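Local atomic coordinates of glucuronoarabinoxylan endo-1,4-beta-xylanase (Clostridium papyrosolvens, PDB entry 4FMV), a protein that is a family 30 glycoside hydrolase, named an endo-1,4-beta-xylanase, that probably cleaves internal beta-1,4 linkages in plant cell-wall polysaccharides such as xylan. Residues M185-L190 with Y216-Q221; S350-S355 with S380-V385; N170-A175 with N198-G203. All coordinates share one frame; numbering follows the deposited sequence.

Contact 1: residues M185-L190 with Y216-Q221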
loop_
_atom_site.group_PDB
_atom_site.type_symbol
_atom_site.label_atom_id
_atom_site.label_comp_id
_atom_site.label_asym_id
_atom_site.label_seq_id
_atom_site.Cartn_x
_atom_site.Cartn_y
_atom_site.Cartn_z
ATOM N N MET A 185 -3.741 11.530 -14.674
ATOM C CA MET A 185 -4.699 11.707 -13.609
ATOM C C MET A 185 -4.111 12.569 -12.469
ATOM O O MET A 185 -4.852 13.325 -11.821
ATOM C CB MET A 185 -5.157 10.330 -13.101
ATOM C CG MET A 185 -6.449 10.321 -12.281
ATOM S SD MET A 185 -7.920 10.842 -13.204
ATOM C CE MET A 185 -8.572 11.981 -12.005
ATOM N N SER A 186 -2.823 12.378 -12.150
ATOM C CA SER A 186 -2.162 13.160 -11.091
ATOM C C SER A 186 -1.367 14.411 -11.485
ATOM O O SER A 186 -1.125 15.296 -10.638
ATOM C CB SER A 186 -1.204 12.251 -10.330
ATOM O OG SER A 186 -0.464 11.417 -11.216
ATOM N N ASP A 187 -1.024 14.529 -12.763
ATOM C CA ASP A 187 -0.165 15.620 -13.203
ATOM C C ASP A 187 -0.809 16.967 -12.889
ATOM O O ASP A 187 -0.119 17.893 -12.499
ATOM C CB ASP A 187 0.159 15.538 -14.709
ATOM C CG ASP A 187 1.296 14.556 -15.027
ATOM O OD1 ASP A 187 1.896 13.971 -14.096
ATOM O OD2 ASP A 187 1.592 14.363 -16.224
ATOM N N PRO A 188 -2.132 17.095 -13.092
ATOM C CA PRO A 188 -2.653 18.449 -12.852
ATOM C C PRO A 188 -2.534 18.877 -11.384
ATOM O O PRO A 188 -2.324 20.061 -11.105
ATOM C CB PRO A 188 -4.121 18.339 -13.293
ATOM C CG PRO A 188 -4.092 17.300 -14.375
ATOM C CD PRO A 188 -3.081 16.266 -13.857
ATOM N N ILE A 189 -2.668 17.925 -10.465
ATOM C CA ILE A 189 -2.515 18.196 -9.034
ATOM C C ILE A 189 -1.084 18.659 -8.745
ATOM O O ILE A 189 -0.863 19.685 -8.084
ATOM C CB ILE A 189 -2.834 16.927 -8.195
ATOM C CG1 ILE A 189 -4.304 16.535 -8.364
ATOM C CG2 ILE A 189 -2.502 17.134 -6.718
ATOM C CD1 ILE A 189 -4.589 15.126 -7.941
ATOM N N LEU A 190 -0.106 17.906 -9.246
ATOM C CA LEU A 190 1.296 18.232 -8.979
ATOM C C LEU A 190 1.709 19.580 -9.589
ATOM O O LEU A 190 2.551 20.286 -9.023
ATOM C CB LEU A 190 2.224 17.092 -9.454
ATOM C CG LEU A 190 1.903 15.722 -8.834
ATOM C CD1 LEU A 190 2.826 14.613 -9.370
ATOM C CD2 LEU A 190 1.997 15.810 -7.319
ATOM N N TYR A 216 8.138 8.094 -11.099
ATOM C CA TYR A 216 7.310 9.267 -11.378
ATOM C C TYR A 216 8.155 10.514 -11.172
ATOM O O TYR A 216 8.100 11.102 -10.117
ATOM C CB TYR A 216 6.092 9.297 -10.432
ATOM C CG TYR A 216 4.957 10.212 -10.841
ATOM C CD1 TYR A 216 5.046 11.038 -11.973
ATOM C CD2 TYR A 216 3.800 10.266 -10.088
ATOM C CE1 TYR A 216 3.988 11.878 -12.335
ATOM C CE2 TYR A 216 2.741 11.105 -10.439
ATOM C CZ TYR A 216 2.839 11.902 -11.554
ATOM O OH TYR A 216 1.766 12.711 -11.880
ATOM N N PRO A 217 8.966 10.898 -12.170
ATOM C CA PRO A 217 9.844 12.065 -11.991
ATOM C C PRO A 217 9.132 13.332 -11.506
ATOM O O PRO A 217 9.660 14.039 -10.637
ATOM C CB PRO A 217 10.400 12.293 -13.395
ATOM C CG PRO A 217 10.441 10.912 -13.980
ATOM C CD PRO A 217 9.212 10.215 -13.453
ATOM N N LEU A 218 7.970 13.653 -12.058
ATOM C CA LEU A 218 7.315 14.898 -11.643
ATOM C C LEU A 218 6.955 14.867 -10.150
ATOM O O LEU A 218 7.156 15.844 -9.422
ATOM C CB LEU A 218 6.060 15.163 -12.472
ATOM C CG LEU A 218 5.362 16.472 -12.120
ATOM C CD1 LEU A 218 6.328 17.649 -12.264
ATOM C CD2 LEU A 218 4.131 16.683 -12.995
ATOM N N TYR A 219 6.444 13.739 -9.680
ATOM C CA TYR A 219 6.166 13.623 -8.251
ATOM C C TYR A 219 7.437 13.814 -7.440
ATOM O O TYR A 219 7.437 14.551 -6.453
ATOM C CB TYR A 219 5.535 12.275 -7.880
ATOM C CG TYR A 219 5.578 12.061 -6.378
ATOM C CD1 TYR A 219 4.624 12.651 -5.548
ATOM C CD2 TYR A 219 6.586 11.303 -5.789
ATOM C CE1 TYR A 219 4.666 12.477 -4.175
ATOM C CE2 TYR A 219 6.640 11.117 -4.406
ATOM C CZ TYR A 219 5.681 11.716 -3.616
ATOM O OH TYR A 219 5.725 11.561 -2.260
ATOM N N GLN A 220 8.523 13.144 -7.833
ATOM C CA GLN A 220 9.783 13.289 -7.096
ATOM C C GLN A 220 10.205 14.746 -6.991
ATOM O O GLN A 220 10.646 15.198 -5.940
ATOM C CB GLN A 220 10.916 12.455 -7.722
ATOM C CG GLN A 220 10.688 10.952 -7.587
ATOM C CD GLN A 220 10.507 10.512 -6.133
ATOM O OE1 GLN A 220 11.107 11.086 -5.207
ATOM N NE2 GLN A 220 9.697 9.485 -5.929
ATOM N N GLN A 221 10.068 15.496 -8.071
ATOM C CA GLN A 221 10.493 16.885 -8.014
ATOM C C GLN A 221 9.537 17.713 -7.139
ATOM O O GLN A 221 9.927 18.719 -6.561
ATOM C CB GLN A 221 10.673 17.454 -9.422
ATOM C CG GLN A 221 9.497 18.219 -9.972
ATOM C CD GLN A 221 9.890 19.062 -11.187
ATOM O OE1 GLN A 221 11.036 19.003 -11.647
ATOM N NE2 GLN A 221 8.945 19.848 -11.708
#

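Contact 2: residues S350-S355 with S380-V385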
loop_
_atom_site.group_PDB
_atom_site.type_symbol
_atom_site.label_atom_id
_atom_site.label_comp_id
_atom_site.label_asym_id
_atom_site.label_seq_id
_atom_site.Cartn_x
_atom_site.Cartn_y
_atom_site.Cartn_z
ATOM N N SER A 350 16.897 -15.354 9.169
ATOM C CA SER A 350 16.208 -15.286 7.899
ATOM C C SER A 350 14.820 -15.884 8.008
ATOM O O SER A 350 14.534 -16.675 8.905
ATOM C CB SER A 350 16.993 -16.033 6.836
ATOM O OG SER A 350 16.982 -17.416 7.098
ATOM N N TYR A 351 13.961 -15.490 7.089
ATOM C CA TYR A 351 12.597 -15.983 7.044
ATOM C C TYR A 351 12.307 -16.149 5.576
ATOM O O TYR A 351 12.607 -15.231 4.792
ATOM C CB TYR A 351 11.637 -14.956 7.647
ATOM C CG TYR A 351 11.921 -14.640 9.097
ATOM C CD1 TYR A 351 11.366 -15.409 10.113
ATOM C CD2 TYR A 351 12.755 -13.588 9.449
ATOM C CE1 TYR A 351 11.625 -15.137 11.440
ATOM C CE2 TYR A 351 13.020 -13.305 10.785
ATOM C CZ TYR A 351 12.454 -14.091 11.770
ATOM O OH TYR A 351 12.693 -13.816 13.096
ATOM N N VAL A 352 11.721 -17.286 5.192
ATOM C CA VAL A 352 11.581 -17.578 3.767
ATOM C C VAL A 352 10.173 -17.969 3.386
ATOM O O VAL A 352 9.510 -18.696 4.117
ATOM C CB VAL A 352 12.585 -18.677 3.302
ATOM C CG1 VAL A 352 12.306 -19.982 3.997
ATOM C CG2 VAL A 352 12.529 -18.870 1.770
ATOM N N THR A 353 9.718 -17.476 2.239
ATOM C CA THR A 353 8.459 -17.918 1.653
ATOM C C THR A 353 8.726 -18.491 0.255
ATOM O O THR A 353 9.356 -17.848 -0.589
ATOM C CB THR A 353 7.435 -16.783 1.571
ATOM O OG1 THR A 353 7.069 -16.349 2.895
ATOM C CG2 THR A 353 6.175 -17.244 0.835
ATOM N N ASP A 354 8.264 -19.711 0.033
ATOM C CA ASP A 354 8.386 -20.383 -1.261
ATOM C C ASP A 354 7.238 -21.403 -1.382
ATOM O O ASP A 354 6.254 -21.307 -0.632
ATOM C CB ASP A 354 9.787 -20.992 -1.486
ATOM C CG ASP A 354 10.020 -22.263 -0.698
ATOM O OD1 ASP A 354 9.197 -22.575 0.183
ATOM O OD2 ASP A 354 11.038 -22.946 -0.959
ATOM N N SER A 355 7.313 -22.309 -2.357
ATOM C CA SER A 355 6.243 -23.275 -2.567
ATOM C C SER A 355 5.857 -24.058 -1.302
ATOM O O SER A 355 4.692 -24.385 -1.132
ATOM C CB SER A 355 6.567 -24.242 -3.716
ATOM O OG SER A 355 7.605 -25.139 -3.359
ATOM N N SER A 380 11.791 -18.066 -4.534
ATOM C CA SER A 380 11.628 -17.820 -3.118
ATOM C C SER A 380 11.872 -16.351 -2.853
ATOM O O SER A 380 12.572 -15.662 -3.622
ATOM C CB SER A 380 12.671 -18.621 -2.336
ATOM O OG SER A 380 13.946 -18.002 -2.456
ATOM N N ILE A 381 11.277 -15.876 -1.769
ATOM C CA ILE A 381 11.602 -14.575 -1.212
ATOM C C ILE A 381 12.112 -14.814 0.202
ATOM O O ILE A 381 11.526 -15.592 0.980
ATOM C CB ILE A 381 10.382 -13.601 -1.212
ATOM C CG1 ILE A 381 10.718 -12.301 -0.454
ATOM C CG2 ILE A 381 9.134 -14.279 -0.661
ATOM C CD1 ILE A 381 9.672 -11.163 -0.655
ATOM N N THR A 382 13.233 -14.181 0.514
ATOM C CA THR A 382 13.859 -14.327 1.816
ATOM C C THR A 382 14.085 -12.949 2.411
ATOM O O THR A 382 14.554 -12.022 1.723
ATOM C CB THR A 382 15.226 -15.018 1.722
ATOM O OG1 THR A 382 15.079 -16.361 1.250
ATOM C CG2 THR A 382 15.912 -15.033 3.089
ATOM N N THR A 383 13.763 -12.814 3.694
ATOM C CA THR A 383 14.074 -11.589 4.416
ATOM C C THR A 383 15.117 -11.918 5.475
ATOM O O THR A 383 14.932 -12.849 6.274
ATOM C CB THR A 383 12.828 -10.986 5.055
ATOM O OG1 THR A 383 11.862 -10.688 4.038
ATOM C CG2 THR A 383 13.177 -9.714 5.812
ATOM N N PHE A 384 16.232 -11.192 5.450
ATOM C CA PHE A 384 17.265 -11.329 6.473
ATOM C C PHE A 384 17.178 -10.138 7.420
ATOM O O PHE A 384 17.080 -8.992 6.979
ATOM C CB PHE A 384 18.664 -11.344 5.848
ATOM C CG PHE A 384 18.853 -12.390 4.790
ATOM C CD1 PHE A 384 18.562 -12.111 3.463
ATOM C CD2 PHE A 384 19.342 -13.647 5.116
ATOM C CE1 PHE A 384 18.731 -13.073 2.478
ATOM C CE2 PHE A 384 19.517 -14.620 4.141
ATOM C CZ PHE A 384 19.217 -14.324 2.813
ATOM N N VAL A 385 17.233 -10.406 8.719
ATOM C CA VAL A 385 17.177 -9.357 9.720
ATOM C C VAL A 385 18.342 -9.487 10.694
ATOM O O VAL A 385 18.641 -10.580 11.165
ATOM C CB VAL A 385 15.854 -9.419 10.482
ATOM C CG1 VAL A 385 15.774 -8.293 11.522
ATOM C CG2 VAL A 385 14.680 -9.356 9.492
#

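Contact 3: residues N170-A175 with N198-G203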
loop_
_atom_site.group_PDB
_atom_site.type_symbol
_atom_site.label_atom_id
_atom_site.label_comp_id
_atom_site.label_asym_id
_atom_site.label_seq_id
_atom_site.Cartn_x
_atom_site.Cartn_y
_atom_site.Cartn_z
ATOM N N ASN A 170 -10.625 17.607 6.998
ATOM C CA ASN A 170 -10.091 17.624 8.364
ATOM C C ASN A 170 -9.065 16.511 8.572
ATOM O O ASN A 170 -9.015 15.914 9.634
ATOM C CB ASN A 170 -11.176 17.647 9.436
ATOM C CG ASN A 170 -11.909 18.968 9.476
ATOM O OD1 ASN A 170 -11.298 20.036 9.346
ATOM N ND2 ASN A 170 -13.226 18.910 9.622
ATOM N N CYS A 171 -8.513 16.017 7.476
ATOM C CA CYS A 171 -7.584 14.902 7.543
ATOM C C CYS A 171 -6.557 15.045 6.406
ATOM O O CYS A 171 -6.690 15.941 5.560
ATOM C CB CYS A 171 -8.452 13.640 7.360
ATOM S SG CYS A 171 -7.680 12.074 7.369
ATOM N N ARG A 172 -5.558 14.167 6.341
ATOM C CA ARG A 172 -4.697 14.169 5.152
ATOM C C ARG A 172 -5.551 13.738 3.950
ATOM O O ARG A 172 -6.448 12.897 4.081
ATOM C CB ARG A 172 -3.506 13.216 5.290
ATOM C CG ARG A 172 -2.451 13.589 6.373
ATOM C CD ARG A 172 -1.287 12.576 6.299
ATOM N NE ARG A 172 -0.290 12.735 7.358
ATOM C CZ ARG A 172 -0.501 12.367 8.615
ATOM N NH1 ARG A 172 -1.680 11.844 8.950
ATOM N NH2 ARG A 172 0.451 12.526 9.531
ATOM N N VAL A 173 -5.267 14.312 2.789
ATOM C CA VAL A 173 -5.998 13.984 1.572
ATOM C C VAL A 173 -5.162 13.103 0.639
ATOM O O VAL A 173 -3.999 13.409 0.343
ATOM C CB VAL A 173 -6.430 15.265 0.822
ATOM C CG1 VAL A 173 -6.998 14.925 -0.571
ATOM C CG2 VAL A 173 -7.442 16.057 1.656
ATOM N N MET A 174 -5.766 12.014 0.174
ATOM C CA MET A 174 -5.128 11.135 -0.780
ATOM C C MET A 174 -5.794 11.312 -2.135
ATOM O O MET A 174 -7.008 11.404 -2.222
ATOM C CB MET A 174 -5.291 9.677 -0.332
ATOM C CG MET A 174 -4.922 8.647 -1.394
ATOM S SD MET A 174 -5.130 6.933 -0.779
ATOM C CE MET A 174 -3.782 6.806 0.407
ATOM N N ALA A 175 -4.999 11.343 -3.196
ATOM C CA ALA A 175 -5.559 11.295 -4.535
ATOM C C ALA A 175 -4.487 10.886 -5.526
ATOM O O ALA A 175 -3.300 10.992 -5.207
ATOM C CB ALA A 175 -6.039 12.692 -4.893
ATOM N N ASN A 198 -2.973 20.862 -1.110
ATOM C CA ASN A 198 -4.111 20.132 -0.572
ATOM C C ASN A 198 -3.975 18.610 -0.678
ATOM O O ASN A 198 -4.824 17.890 -0.176
ATOM C CB ASN A 198 -5.423 20.617 -1.210
ATOM C CG ASN A 198 -5.798 22.008 -0.758
ATOM O OD1 ASN A 198 -5.300 22.492 0.268
ATOM N ND2 ASN A 198 -6.668 22.673 -1.522
ATOM N N MET A 199 -2.908 18.142 -1.333
ATOM C CA MET A 199 -2.590 16.716 -1.434
ATOM C C MET A 199 -1.491 16.312 -0.471
ATOM O O MET A 199 -0.406 16.878 -0.500
ATOM C CB MET A 199 -2.119 16.353 -2.836
ATOM C CG MET A 199 -1.873 14.865 -2.997
ATOM S SD MET A 199 -0.850 14.460 -4.429
ATOM C CE MET A 199 0.774 14.761 -3.722
ATOM N N ASP A 200 -1.821 15.433 0.465
ATOM C CA ASP A 200 -0.837 14.754 1.304
ATOM C C ASP A 200 -0.207 13.454 0.812
ATOM O O ASP A 200 0.992 13.232 0.993
ATOM C CB ASP A 200 -1.383 14.648 2.718
ATOM C CG ASP A 200 -1.882 15.987 3.202
ATOM O OD1 ASP A 200 -1.031 16.818 3.581
ATOM O OD2 ASP A 200 -3.108 16.221 3.145
ATOM N N VAL A 201 -1.031 12.579 0.236
ATOM C CA VAL A 201 -0.546 11.292 -0.231
ATOM C C VAL A 201 -0.987 11.097 -1.672
ATOM O O VAL A 201 -2.171 11.239 -1.979
ATOM C CB VAL A 201 -1.064 10.119 0.659
ATOM C CG1 VAL A 201 -0.575 8.779 0.131
ATOM C CG2 VAL A 201 -0.619 10.312 2.130
ATOM N N LEU A 202 -0.041 10.786 -2.555
ATOM C CA LEU A 202 -0.417 10.478 -3.935
ATOM C C LEU A 202 -0.606 8.964 -3.933
ATOM O O LEU A 202 0.363 8.221 -3.734
ATOM C CB LEU A 202 0.711 10.886 -4.903
ATOM C CG LEU A 202 0.331 11.056 -6.387
ATOM C CD1 LEU A 202 1.451 11.724 -7.188
ATOM C CD2 LEU A 202 -0.021 9.729 -6.980
ATOM N N GLY A 203 -1.863 8.519 -4.044
ATOM C CA GLY A 203 -2.170 7.106 -4.171
ATOM C C GLY A 203 -2.295 6.649 -5.612
ATOM O O GLY A 203 -2.828 7.366 -6.448
#

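Contact 1: residues M185-L190 with Y216-Q221
S186 and D187, neighbours on helix 183-190, both reach the phenol oxygen of Y216. S186 OG lies 2.7 Å from Y216 OH, close enough for a hydrogen bond, though whether one forms is not settled. D187 comes next: Y216 OH donates to D187 OD1 over 2.6 Å, meeting that oxygen on its anti side, 21° out of the carboxylate plane. OD1 sits at the edge of the tyrosine ring, close to the ring plane. D187 holds the hydroxyl and S186 OG closes on it as well, which probably limits how far the ring can shift. Y216 CG stands anti to the backbone N (chi1 -164°), and this extends the phenol across to the other helix. One turn after S186, L190 meets the ring tip to tip, its CD1 3.5 Å from Y216 CZ. The same methyl packs on Y219 CB at 3.9 Å, while L190 CB touches L218 CD2 at 4.0 Å. F181 adds an aromatic neighbour to Y216, its ring nearly perpendicular to the tyrosine. Y216 is also the N-cap residue of helix 217-221, whose axis runs 10.2 Å from that of 185-190 at 25°, the near-parallel packing of outer helices lying side by side in a (beta/alpha)8 barrel.

Contact 2: residues S350-S355 with S380-V385
Y351 O receives two N-H groups: T383 N, 2.9 Å away across the strands with an angle of 168° at the hydrogen, and the side-chain amide NE2 of Q289 from helix 282-291, whose OE1 and O bond T353 OG1 and T383 OG1 respectively. Y351 N returns a bond to T383 O, less straight at 140°, to complete a hydrogen-bonded antiparallel pair. Two residues along, T353 and I381 repeat the pattern, T353 N lying 2.9 Å from I381 O and I381 N 3.0 Å from T353 O. Between them, V352 and T382 form a non-hydrogen-bonded pair. Strands 347-353 and 380-387 are thus joined in the beta-rich domain packed beside the barrel, as in other family 30 enzymes, with strands 360-366 and 321-328 continuing the backbone pairing beyond them. Side chains alternate between two faces. On one, S350 CB rests 3.8 Å from F384 CD2, T382 CG2 lies over the rim of a face of the F384 ring, and V352 CG2 approaches T382 OG1 to 3.6 Å. On the other face, I381 CG1 is anti to the backbone N (chi1 173°), which leaves I381 CG2 facing T353 CB at 3.8 Å. Beside them the Y351 ring stacks with F293, and Y351 CE2, at the ring edge, lies 4.5 Å from V385 CG2.

Contact 3: residues N170-A175 with N198-G203
D200 holds CG anti to its own carbonyl carbon (chi1 -50°), and its carboxylate (chi2 -78°) swings across to the backbone of V173. There D200 OD2 accepts from V173 N over 2.9 Å through its anti lone pair, the N-H pointing at it with an angle of 166°. V173 is held through both its N-H and its C=O: V173 O accepts from D200 N at 3.0 Å and V201 N at 3.1 Å. The D200 carboxylate thus appears to stand in for a main-chain acceptor where the parallel pairing begins. Beyond this point the backbones pair directly: A175 N donates to V201 O at 3.1 Å, and A175 O accepts from G203 N. R172 crosses D200 at about a right angle, while its guanidinium turns to Y136, bonding the backbone O through NH1 and making a cation-pi contact with the ring. On the face shared by M174 and V201, M174 CE meets V201 CG1 at 3.8 Å. A175 and L202 lie on the other face, where A175 packs on helix 155-164 and L202 on helix 183-190. Strands 172-178 and 201-205 are adjacent parallel barrel strands, flanked by 137-139 on one side and 227-232 on the other.

Overall arrangement
Contacts 1 and 3 belong to the same sector of the (beta/alpha)8 barrel, with centres 14 Å apart and segments that alternate along the chain: strand 172-178, helix 183-190, strand 201-205, helix 217-221. Contact 3 pairs the two strands and contact 1 the two helices outside them. L202 joins the layers, its CD1 lying 3.6 Å from Y216 CE2 and 3.9 Å from L190 CD1. Contact 2 comes later in the sequence, on the opposite side of the chain's centre, about 34 Å from both others between centres, in the beta-rich domain. The modelled chain, the catalytic part of a longer protein that also carries CBM6 and dockerin families, thus combines a barrel with a beta domain attached at its flank.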